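Local coordinates for protein proteasome accessory factor B/C (PafBC) (Paenarthrobacter aurescens, PDB 6SJ9) that regulates transcription in the bacterial DNA damage response, probably by binding DNA through its winged helix-turn-helix domains, at residues R245-V250 against T302-L307; K262-Q267 against T279-D284; D523-Y528 against Y535-C540. All coordinates share one frame; numbering follows the deposited sequence.

Interaction 1 of 3, residues R245-V250 against T302-L307; sequences RQATLV and TGPAEL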
loop_
_atom_site.group_PDB
_atom_site.type_symbol
_atom_site.label_atom_id
_atom_site.label_comp_id
_atom_site.label_asym_id
_atom_site.label_seq_id
_atom_site.Cartn_x
_atom_site.Cartn_y
_atom_site.Cartn_z
ATOM N N ARG A 245 22.445 12.016 -4.479
ATOM C CA ARG A 245 23.686 11.290 -4.740
ATOM C C ARG A 245 23.458 10.176 -5.767
ATOM O O ARG A 245 22.324 9.857 -6.116
ATOM C CB ARG A 245 24.258 10.737 -3.427
ATOM C CG ARG A 245 24.721 11.836 -2.441
ATOM C CD ARG A 245 24.368 11.511 -0.970
ATOM N NE ARG A 245 25.218 10.447 -0.440
ATOM C CZ ARG A 245 25.176 9.994 0.809
ATOM N NH1 ARG A 245 24.322 10.513 1.686
ATOM N NH2 ARG A 245 25.993 9.018 1.182
ATOM N N GLN A 246 24.559 9.622 -6.294
ATOM C CA GLN A 246 24.537 8.584 -7.326
ATOM C C GLN A 246 25.111 7.269 -6.821
ATOM O O GLN A 246 26.208 7.241 -6.258
ATOM C CB GLN A 246 25.335 8.996 -8.560
ATOM C CG GLN A 246 25.339 7.943 -9.674
ATOM C CD GLN A 246 25.881 8.473 -11.019
ATOM O OE1 GLN A 246 25.225 9.260 -11.711
ATOM N NE2 GLN A 246 27.092 8.045 -11.374
ATOM N N ALA A 247 24.358 6.187 -7.019
ATOM C CA ALA A 247 24.773 4.833 -6.686
ATOM C C ALA A 247 25.177 4.065 -7.945
ATOM O O ALA A 247 24.612 4.272 -9.020
ATOM C CB ALA A 247 23.636 4.099 -5.963
ATOM N N THR A 248 26.149 3.160 -7.800
ATOM C CA THR A 248 26.607 2.298 -8.887
ATOM C C THR A 248 26.363 0.850 -8.473
ATOM O O THR A 248 26.882 0.392 -7.445
ATOM C CB THR A 248 28.080 2.540 -9.213
ATOM O OG1 THR A 248 28.301 3.944 -9.393
ATOM C CG2 THR A 248 28.469 1.839 -10.508
ATOM N N LEU A 249 25.552 0.142 -9.259
ATOM C CA LEU A 249 25.056 -1.169 -8.883
ATOM C C LEU A 249 25.315 -2.165 -10.002
ATOM O O LEU A 249 25.182 -1.834 -11.187
ATOM C CB LEU A 249 23.556 -1.117 -8.573
ATOM C CG LEU A 249 23.094 -0.048 -7.585
ATOM C CD1 LEU A 249 21.565 -0.095 -7.469
ATOM C CD2 LEU A 249 23.767 -0.172 -6.206
ATOM N N VAL A 250 25.701 -3.379 -9.619
ATOM C CA VAL A 250 25.741 -4.522 -10.522
ATOM C C VAL A 250 24.568 -5.419 -10.166
ATOM O O VAL A 250 24.479 -5.889 -9.028
ATOM C CB VAL A 250 27.068 -5.286 -10.424
ATOM C CG1 VAL A 250 26.964 -6.555 -11.213
ATOM C CG2 VAL A 250 28.215 -4.434 -10.933
ATOM N N THR A 302 28.525 -1.488 -5.951
ATOM C CA THR A 302 29.948 -1.220 -6.121
ATOM C C THR A 302 30.344 0.098 -5.460
ATOM O O THR A 302 31.459 0.206 -4.939
ATOM C CB THR A 302 30.367 -1.248 -7.595
ATOM O OG1 THR A 302 29.665 -0.241 -8.327
ATOM C CG2 THR A 302 30.091 -2.623 -8.215
ATOM N N GLY A 303 29.457 1.088 -5.446
ATOM C CA GLY A 303 29.720 2.328 -4.760
ATOM C C GLY A 303 28.456 3.144 -4.599
ATOM O O GLY A 303 27.437 2.833 -5.212
ATOM N N PRO A 304 28.462 4.162 -3.719
ATOM C CA PRO A 304 29.544 4.621 -2.842
ATOM C C PRO A 304 29.664 3.748 -1.598
ATOM O O PRO A 304 28.733 3.030 -1.260
ATOM C CB PRO A 304 29.119 6.041 -2.476
ATOM C CG PRO A 304 27.633 5.943 -2.423
ATOM C CD PRO A 304 27.255 4.992 -3.554
ATOM N N ALA A 305 30.777 3.899 -0.883
ATOM C CA ALA A 305 31.096 3.009 0.227
ATOM C C ALA A 305 30.100 3.122 1.373
ATOM O O ALA A 305 29.873 2.140 2.075
ATOM C CB ALA A 305 32.523 3.281 0.715
ATOM N N GLU A 306 29.534 4.304 1.613
ATOM C CA GLU A 306 28.573 4.423 2.696
ATOM C C GLU A 306 27.321 3.602 2.395
ATOM O O GLU A 306 26.738 2.986 3.298
ATOM C CB GLU A 306 28.225 5.901 2.933
ATOM C CG GLU A 306 27.624 6.186 4.328
ATOM C CD GLU A 306 26.759 7.465 4.416
ATOM O OE1 GLU A 306 26.732 8.254 3.438
ATOM O OE2 GLU A 306 26.102 7.680 5.475
ATOM N N LEU A 307 26.932 3.546 1.114
ATOM C CA LEU A 307 25.816 2.707 0.679
ATOM C C LEU A 307 26.146 1.229 0.816
ATOM O O LEU A 307 25.323 0.432 1.278
ATOM C CB LEU A 307 25.478 3.037 -0.779
ATOM C CG LEU A 307 24.360 2.184 -1.348
ATOM C CD1 LEU A 307 23.191 2.466 -0.473
ATOM C CD2 LEU A 307 24.079 2.626 -2.748
#
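T302 and G303 both face T248 in a classic beta bulge, where edge strand 299-303 lies antiparallel to strand 245-252 in the ferredoxin-like fold of the first WCX domain. T248 O collects the polar groups of the bulge: T302 N donates to it at 2.9 Å, while G303 N and the T302 hydroxyl add weak bonds. In the other direction T248 N donates to G303 O at 2.9 Å, almost perfectly straight at 178°, although the donor stands above the carbonyl plane. The T302 side chain adds to this backbone pairing. With chi1 at 61°, OG1 sits between the backbone N and the carbonyl carbon, within reach of T248 O, and T248 CG2 lies 3.2 Å from the same OG1. The other branch, T302 CG2, meets V250 CG2 at 3.8 Å, the two side chains crossing at about a right angle.

Beyond the bulge a cis peptide leads into P304, at the N-cap position of helix 305-323, and its CD rests 3.7 Å from Q246 O. Within the first turn of the helix, L307 CD2 packs on A247 CB at 3.6 Å; L307 also touches L288 of helix 285-294, so the leucine and alanine belong to the apolar layer between sheet and helices.

At the far end the R245 chain is bent at chi2 and chi3, and its NH2 meets OE1 of the extended E306 side chain. The two cross at about a right angle, yet guanidinium and carboxylate planes lie only 13° apart. E306 thereby joins the first turn of the helix to the start of the strand by a salt bridge in which OE1 approaches the guanidinium edge near its plane; the modelled NH2 to OE1 distance of 2.5 Å is very short and its exact value doubtful.

Interaction 2 of 3, residues K262-Q267 against T279-D284; sequences KATSLQ and TVDFRD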
loop_
_atom_site.group_PDB
_atom_site.type_symbol
_atom_site.label_atom_id
_atom_site.label_comp_id
_atom_site.label_asym_id
_atom_site.label_seq_id
_atom_site.Cartn_x
_atom_site.Cartn_y
_atom_site.Cartn_z
ATOM N N LYS A 262 14.292 3.009 -12.249
ATOM C CA LYS A 262 14.987 4.179 -11.717
ATOM C C LYS A 262 16.365 4.426 -12.339
ATOM O O LYS A 262 17.029 5.396 -11.954
ATOM C CB LYS A 262 15.141 4.068 -10.196
ATOM C CG LYS A 262 13.871 4.121 -9.458
ATOM C CD LYS A 262 14.109 4.292 -7.953
ATOM C CE LYS A 262 15.081 3.252 -7.388
ATOM N NZ LYS A 262 15.184 3.339 -5.888
ATOM N N ALA A 263 16.832 3.574 -13.249
ATOM C CA ALA A 263 18.227 3.618 -13.665
ATOM C C ALA A 263 18.512 4.793 -14.606
ATOM O O ALA A 263 17.845 4.960 -15.632
ATOM C CB ALA A 263 18.603 2.296 -14.326
ATOM N N THR A 264 19.543 5.581 -14.273
ATOM C CA THR A 264 19.987 6.684 -15.124
ATOM C C THR A 264 20.897 6.219 -16.247
ATOM O O THR A 264 21.039 6.922 -17.254
ATOM C CB THR A 264 20.748 7.727 -14.311
ATOM O OG1 THR A 264 21.900 7.109 -13.730
ATOM C CG2 THR A 264 19.877 8.310 -13.189
ATOM N N SER A 265 21.590 5.104 -16.066
ATOM C CA SER A 265 22.403 4.559 -17.141
ATOM C C SER A 265 22.384 3.047 -17.021
ATOM O O SER A 265 22.185 2.506 -15.935
ATOM C CB SER A 265 23.840 5.082 -17.109
ATOM O OG SER A 265 24.563 4.439 -16.084
ATOM N N LEU A 266 22.630 2.372 -18.141
ATOM C CA LEU A 266 22.680 0.920 -18.177
ATOM C C LEU A 266 23.741 0.473 -19.165
ATOM O O LEU A 266 23.840 1.031 -20.259
ATOM C CB LEU A 266 21.331 0.342 -18.612
ATOM C CG LEU A 266 20.842 -1.007 -18.080
ATOM C CD1 LEU A 266 19.856 -1.627 -19.050
ATOM C CD2 LEU A 266 21.971 -1.951 -17.818
ATOM N N GLN A 267 24.537 -0.519 -18.769
ATOM C CA GLN A 267 25.547 -1.115 -19.642
ATOM C C GLN A 267 25.879 -2.482 -19.064
ATOM O O GLN A 267 25.515 -2.795 -17.925
ATOM C CB GLN A 267 26.841 -0.301 -19.753
ATOM C CG GLN A 267 27.745 -0.397 -18.525
ATOM C CD GLN A 267 28.953 0.536 -18.573
ATOM O OE1 GLN A 267 29.053 1.415 -19.438
ATOM N NE2 GLN A 267 29.896 0.322 -17.652
ATOM N N THR A 279 23.396 2.880 -12.802
ATOM C CA THR A 279 23.463 3.955 -11.830
ATOM C C THR A 279 22.044 4.379 -11.490
ATOM O O THR A 279 21.150 4.331 -12.341
ATOM C CB THR A 279 24.275 5.156 -12.370
ATOM O OG1 THR A 279 23.847 5.471 -13.701
ATOM C CG2 THR A 279 25.757 4.823 -12.440
ATOM N N VAL A 280 21.813 4.687 -10.214
ATOM C CA VAL A 280 20.515 5.146 -9.751
ATOM C C VAL A 280 20.750 6.317 -8.805
ATOM O O VAL A 280 21.786 6.410 -8.131
ATOM C CB VAL A 280 19.680 4.045 -9.067
ATOM C CG1 VAL A 280 19.513 2.855 -9.966
ATOM C CG2 VAL A 280 20.288 3.648 -7.739
ATOM N N ASP A 281 19.804 7.243 -8.807
ATOM C CA ASP A 281 19.850 8.377 -7.907
ATOM C C ASP A 281 19.135 8.019 -6.622
ATOM O O ASP A 281 18.056 7.426 -6.647
ATOM C CB ASP A 281 19.206 9.608 -8.542
ATOM C CG ASP A 281 20.012 10.152 -9.726
ATOM O OD1 ASP A 281 21.257 10.209 -9.612
ATOM O OD2 ASP A 281 19.406 10.497 -10.766
ATOM N N PHE A 282 19.733 8.404 -5.500
ATOM C CA PHE A 282 19.091 8.253 -4.205
ATOM C C PHE A 282 19.517 9.447 -3.370
ATOM O O PHE A 282 20.515 10.107 -3.680
ATOM C CB PHE A 282 19.490 6.943 -3.524
ATOM C CG PHE A 282 20.917 6.941 -3.022
ATOM C CD1 PHE A 282 21.966 6.761 -3.895
ATOM C CD2 PHE A 282 21.196 7.074 -1.663
ATOM C CE1 PHE A 282 23.277 6.755 -3.436
ATOM C CE2 PHE A 282 22.505 7.051 -1.194
ATOM C CZ PHE A 282 23.544 6.892 -2.077
ATOM N N ARG A 283 18.742 9.732 -2.317
ATOM C CA ARG A 283 19.075 10.775 -1.347
ATOM C C ARG A 283 19.536 10.179 -0.024
ATOM O O ARG A 283 20.638 10.500 0.428
ATOM C CB ARG A 283 17.923 11.783 -1.165
ATOM C CG ARG A 283 17.593 12.493 -2.482
ATOM C CD ARG A 283 16.436 13.491 -2.446
ATOM N NE ARG A 283 15.104 12.883 -2.429
ATOM C CZ ARG A 283 14.040 13.403 -3.041
ATOM N NH1 ARG A 283 14.174 14.510 -3.773
ATOM N NH2 ARG A 283 12.854 12.797 -2.957
ATOM N N ASP A 284 18.719 9.329 0.613
ATOM C CA ASP A 284 19.061 8.726 1.901
ATOM C C ASP A 284 19.636 7.337 1.690
ATOM O O ASP A 284 18.926 6.450 1.198
ATOM C CB ASP A 284 17.819 8.653 2.799
ATOM C CG ASP A 284 18.113 8.062 4.213
ATOM O OD1 ASP A 284 19.271 7.697 4.538
ATOM O OD2 ASP A 284 17.176 8.028 5.034
HETATM O O HOH W 1 17.407 7.297 -10.505
#
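T279 meets T264 and S265 through a compact group of three hydroxyls. Its OG1 lies between the backbone N and the carbonyl carbon (chi1 47°), 2.7 Å from S265 OG, a hydrogen bond in which either could donate. T264 OG1 approaches the same atom from a side chain that crosses T279 at about a right angle; which hydroxyl gives its proton to which is not settled. The backbone of T279 is engaged too: T264 N donates to T279 O at 2.8 Å with an angle of 151°, and A263 CA comes within 3.3 Å of that oxygen in a CA-H...O contact. T279 N returns only a weak bond to S265 O.

V280 turns to apolar packing, its CG1 lying anti to the carbonyl carbon and 4.0 Å from A263 CA; the same side chain also touches A247 and L249 of the neighbouring strand 245-252. At D281 the backbone N donates to a water at 2.9 Å, and this water also lies beside K262 O, bridging the diverging chains, although its spacing to that oxygen is too short to be trusted. The D281 carboxylate reaches back, OD2 standing 3.3 Å from T264 CG2, with the two side chains crossing.

The corner at T264 and the irregular pairing around it fall on the edge strand of the hairpin 263-268/275-282, which joins strands two and three of the ferredoxin-like fold.

Interaction 3 of 3, residues D523-Y528 against Y535-C540; sequences DPLRLY and YFEAYC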
loop_
_atom_site.group_PDB
_atom_site.type_symbol
_atom_site.label_atom_id
_atom_site.label_comp_id
_atom_site.label_asym_id
_atom_site.label_seq_id
_atom_site.Cartn_x
_atom_site.Cartn_y
_atom_site.Cartn_z
ATOM N N ASP A 523 -20.963 -20.648 0.724
ATOM C CA ASP A 523 -22.040 -19.708 0.467
ATOM C C ASP A 523 -21.449 -18.649 -0.437
ATOM O O ASP A 523 -20.689 -17.797 0.041
ATOM C CB ASP A 523 -22.568 -19.062 1.757
ATOM C CG ASP A 523 -23.100 -20.082 2.772
ATOM O OD1 ASP A 523 -23.748 -21.091 2.380
ATOM O OD2 ASP A 523 -22.944 -19.814 3.986
ATOM N N PRO A 524 -21.736 -18.662 -1.731
ATOM C CA PRO A 524 -21.220 -17.602 -2.617
ATOM C C PRO A 524 -21.811 -16.251 -2.243
ATOM O O PRO A 524 -23.007 -16.122 -2.003
ATOM C CB PRO A 524 -21.667 -18.039 -4.014
ATOM C CG PRO A 524 -22.850 -18.897 -3.766
ATOM C CD PRO A 524 -22.580 -19.637 -2.454
ATOM N N LEU A 525 -20.957 -15.234 -2.233
ATOM C CA LEU A 525 -21.369 -13.887 -1.842
ATOM C C LEU A 525 -21.250 -12.856 -2.956
ATOM O O LEU A 525 -22.233 -12.162 -3.237
ATOM C CB LEU A 525 -20.509 -13.426 -0.644
ATOM C CG LEU A 525 -20.635 -14.329 0.611
ATOM C CD1 LEU A 525 -19.750 -13.894 1.760
ATOM C CD2 LEU A 525 -22.104 -14.388 1.136
ATOM N N ARG A 526 -20.071 -12.722 -3.573
ATOM C CA ARG A 526 -19.801 -11.697 -4.578
ATOM C C ARG A 526 -18.858 -12.239 -5.627
ATOM O O ARG A 526 -17.877 -12.908 -5.304
ATOM C CB ARG A 526 -19.137 -10.454 -3.960
ATOM C CG ARG A 526 -20.138 -9.576 -3.254
ATOM C CD ARG A 526 -19.462 -8.283 -2.800
ATOM N NE ARG A 526 -18.574 -8.575 -1.660
ATOM C CZ ARG A 526 -17.974 -7.621 -0.962
ATOM N NH1 ARG A 526 -18.170 -6.326 -1.305
ATOM N NH2 ARG A 526 -17.222 -7.951 0.063
ATOM N N LEU A 527 -19.129 -11.887 -6.853
ATOM C CA LEU A 527 -18.275 -12.152 -7.992
ATOM C C LEU A 527 -17.716 -10.810 -8.478
ATOM O O LEU A 527 -18.484 -9.872 -8.695
ATOM C CB LEU A 527 -19.122 -12.841 -9.045
ATOM C CG LEU A 527 -18.622 -13.566 -10.257
ATOM C CD1 LEU A 527 -17.568 -14.561 -9.889
ATOM C CD2 LEU A 527 -19.886 -14.222 -10.852
ATOM N N TYR A 528 -16.397 -10.686 -8.553
ATOM C CA TYR A 528 -15.764 -9.400 -8.877
ATOM C C TYR A 528 -14.462 -9.680 -9.613
ATOM O O TYR A 528 -13.890 -10.772 -9.485
ATOM C CB TYR A 528 -15.519 -8.544 -7.607
ATOM C CG TYR A 528 -14.596 -9.241 -6.641
ATOM C CD1 TYR A 528 -15.075 -10.256 -5.814
ATOM C CD2 TYR A 528 -13.250 -8.924 -6.567
ATOM C CE1 TYR A 528 -14.203 -10.924 -4.927
ATOM C CE2 TYR A 528 -12.402 -9.555 -5.713
ATOM C CZ TYR A 528 -12.878 -10.570 -4.878
ATOM O OH TYR A 528 -11.987 -11.206 -4.014
ATOM N N TYR A 535 -12.755 -13.228 -9.461
ATOM C CA TYR A 535 -12.701 -13.828 -8.144
ATOM C C TYR A 535 -14.115 -13.983 -7.620
ATOM O O TYR A 535 -15.039 -13.278 -8.051
ATOM C CB TYR A 535 -11.936 -12.958 -7.131
ATOM C CG TYR A 535 -10.496 -12.638 -7.469
ATOM C CD1 TYR A 535 -10.171 -11.604 -8.371
ATOM C CD2 TYR A 535 -9.467 -13.317 -6.845
ATOM C CE1 TYR A 535 -8.842 -11.305 -8.649
ATOM C CE2 TYR A 535 -8.161 -13.041 -7.108
ATOM C CZ TYR A 535 -7.855 -12.011 -8.010
ATOM O OH TYR A 535 -6.544 -11.744 -8.273
ATOM N N PHE A 536 -14.315 -14.910 -6.686
ATOM C CA PHE A 536 -15.581 -14.849 -5.966
ATOM C C PHE A 536 -15.309 -14.966 -4.475
ATOM O O PHE A 536 -14.533 -15.816 -4.030
ATOM C CB PHE A 536 -16.610 -15.881 -6.412
ATOM C CG PHE A 536 -16.191 -17.309 -6.243
ATOM C CD1 PHE A 536 -15.261 -17.893 -7.096
ATOM C CD2 PHE A 536 -16.827 -18.095 -5.322
ATOM C CE1 PHE A 536 -14.907 -19.213 -6.960
ATOM C CE2 PHE A 536 -16.490 -19.422 -5.191
ATOM C CZ PHE A 536 -15.539 -19.977 -6.001
ATOM N N GLU A 537 -15.929 -14.089 -3.735
ATOM C CA GLU A 537 -15.943 -14.119 -2.288
ATOM C C GLU A 537 -17.042 -15.081 -1.816
ATOM O O GLU A 537 -18.159 -15.093 -2.362
ATOM C CB GLU A 537 -16.231 -12.719 -1.751
ATOM C CG GLU A 537 -16.221 -12.658 -0.271
ATOM C CD GLU A 537 -16.881 -11.348 0.233
ATOM O OE1 GLU A 537 -16.243 -10.645 1.045
ATOM O OE2 GLU A 537 -18.023 -11.005 -0.207
ATOM N N ALA A 538 -16.707 -15.929 -0.851
ATOM C CA ALA A 538 -17.642 -16.946 -0.400
ATOM C C ALA A 538 -17.353 -17.292 1.055
ATOM O O ALA A 538 -16.202 -17.302 1.493
ATOM C CB ALA A 538 -17.529 -18.205 -1.259
ATOM N N TYR A 539 -18.404 -17.595 1.799
ATOM C CA TYR A 539 -18.212 -18.142 3.137
ATOM C C TYR A 539 -17.883 -19.623 2.975
ATOM O O TYR A 539 -18.688 -20.376 2.432
ATOM C CB TYR A 539 -19.455 -17.921 4.033
ATOM C CG TYR A 539 -19.140 -18.382 5.466
ATOM C CD1 TYR A 539 -19.344 -19.690 5.853
ATOM C CD2 TYR A 539 -18.582 -17.507 6.400
ATOM C CE1 TYR A 539 -19.023 -20.137 7.153
ATOM C CE2 TYR A 539 -18.264 -17.935 7.705
ATOM C CZ TYR A 539 -18.491 -19.257 8.068
ATOM O OH TYR A 539 -18.181 -19.700 9.331
ATOM N N CYS A 540 -16.686 -20.028 3.390
ATOM C CA CYS A 540 -16.235 -21.396 3.228
ATOM C C CYS A 540 -16.551 -22.189 4.491
ATOM O O CYS A 540 -16.116 -21.810 5.581
ATOM C CB CYS A 540 -14.747 -21.458 2.920
ATOM S SG CYS A 540 -14.119 -23.195 2.914
#
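Y528 presents one face of its ring to Y535 CB, a CH-pi contact with CB 3.8 Å from the ring centroid and offset toward the rim. With Y528 CG between the backbone N and the carbonyl carbon (chi1 61°), the ring starts out on the side of the sheet that Y535 CB shares. The two tyrosine rings are nearly parallel, at 12°, but slid apart so that they barely overlap. The backbones of the same two residues pair twice, Y535 N donating to Y528 O at 2.7 Å and Y528 N to Y535 O at 3.0 Å.

Next along the same face, R526 and E537 lie side by side in a salt bridge that grips the carboxylate side-on. R526 NE donates to E537 OE2 at 2.9 Å, met from above the carboxylate plane, and NH2 to OE1 at 3.0 Å on its syn side. An alanine in place of R526 would probably leave E537 without this two-nitrogen grip and also cost E346 its partner at NH2. In the backbone, L525 and R526 both face E537 in a classic beta bulge, and E537 O accepts from both amides, L525 N at 2.8 Å being the closer.

The hairpin 517-530/533-540 belongs to the five-stranded antiparallel sheet of the second WYL domain, consistent with an Sm fold. Helix 489-501 covers the face bearing P524, L527 and F536, while strand 545-550 pairs with strand 533-540 through F536 and A538.

From the N terminus, strand 245-252 comes first, and interaction 1 closes a long loop when residues 302-307 return to it. Interaction 2 closes a shorter hairpin wholly within that loop, between residues 262-267 and 279-284. The two meet on strands 245-252 and 275-282, adjacent in the sheet, where A247 N probably bonds to V280 O and R245 N to F282 O; together they run across all four strands of the first WCX domain. Interaction 3 follows in series, closing a tight hairpin in the second WYL domain. Its centre lies about 49 Å from that of interaction 1, on the opposite side of the chain's centre.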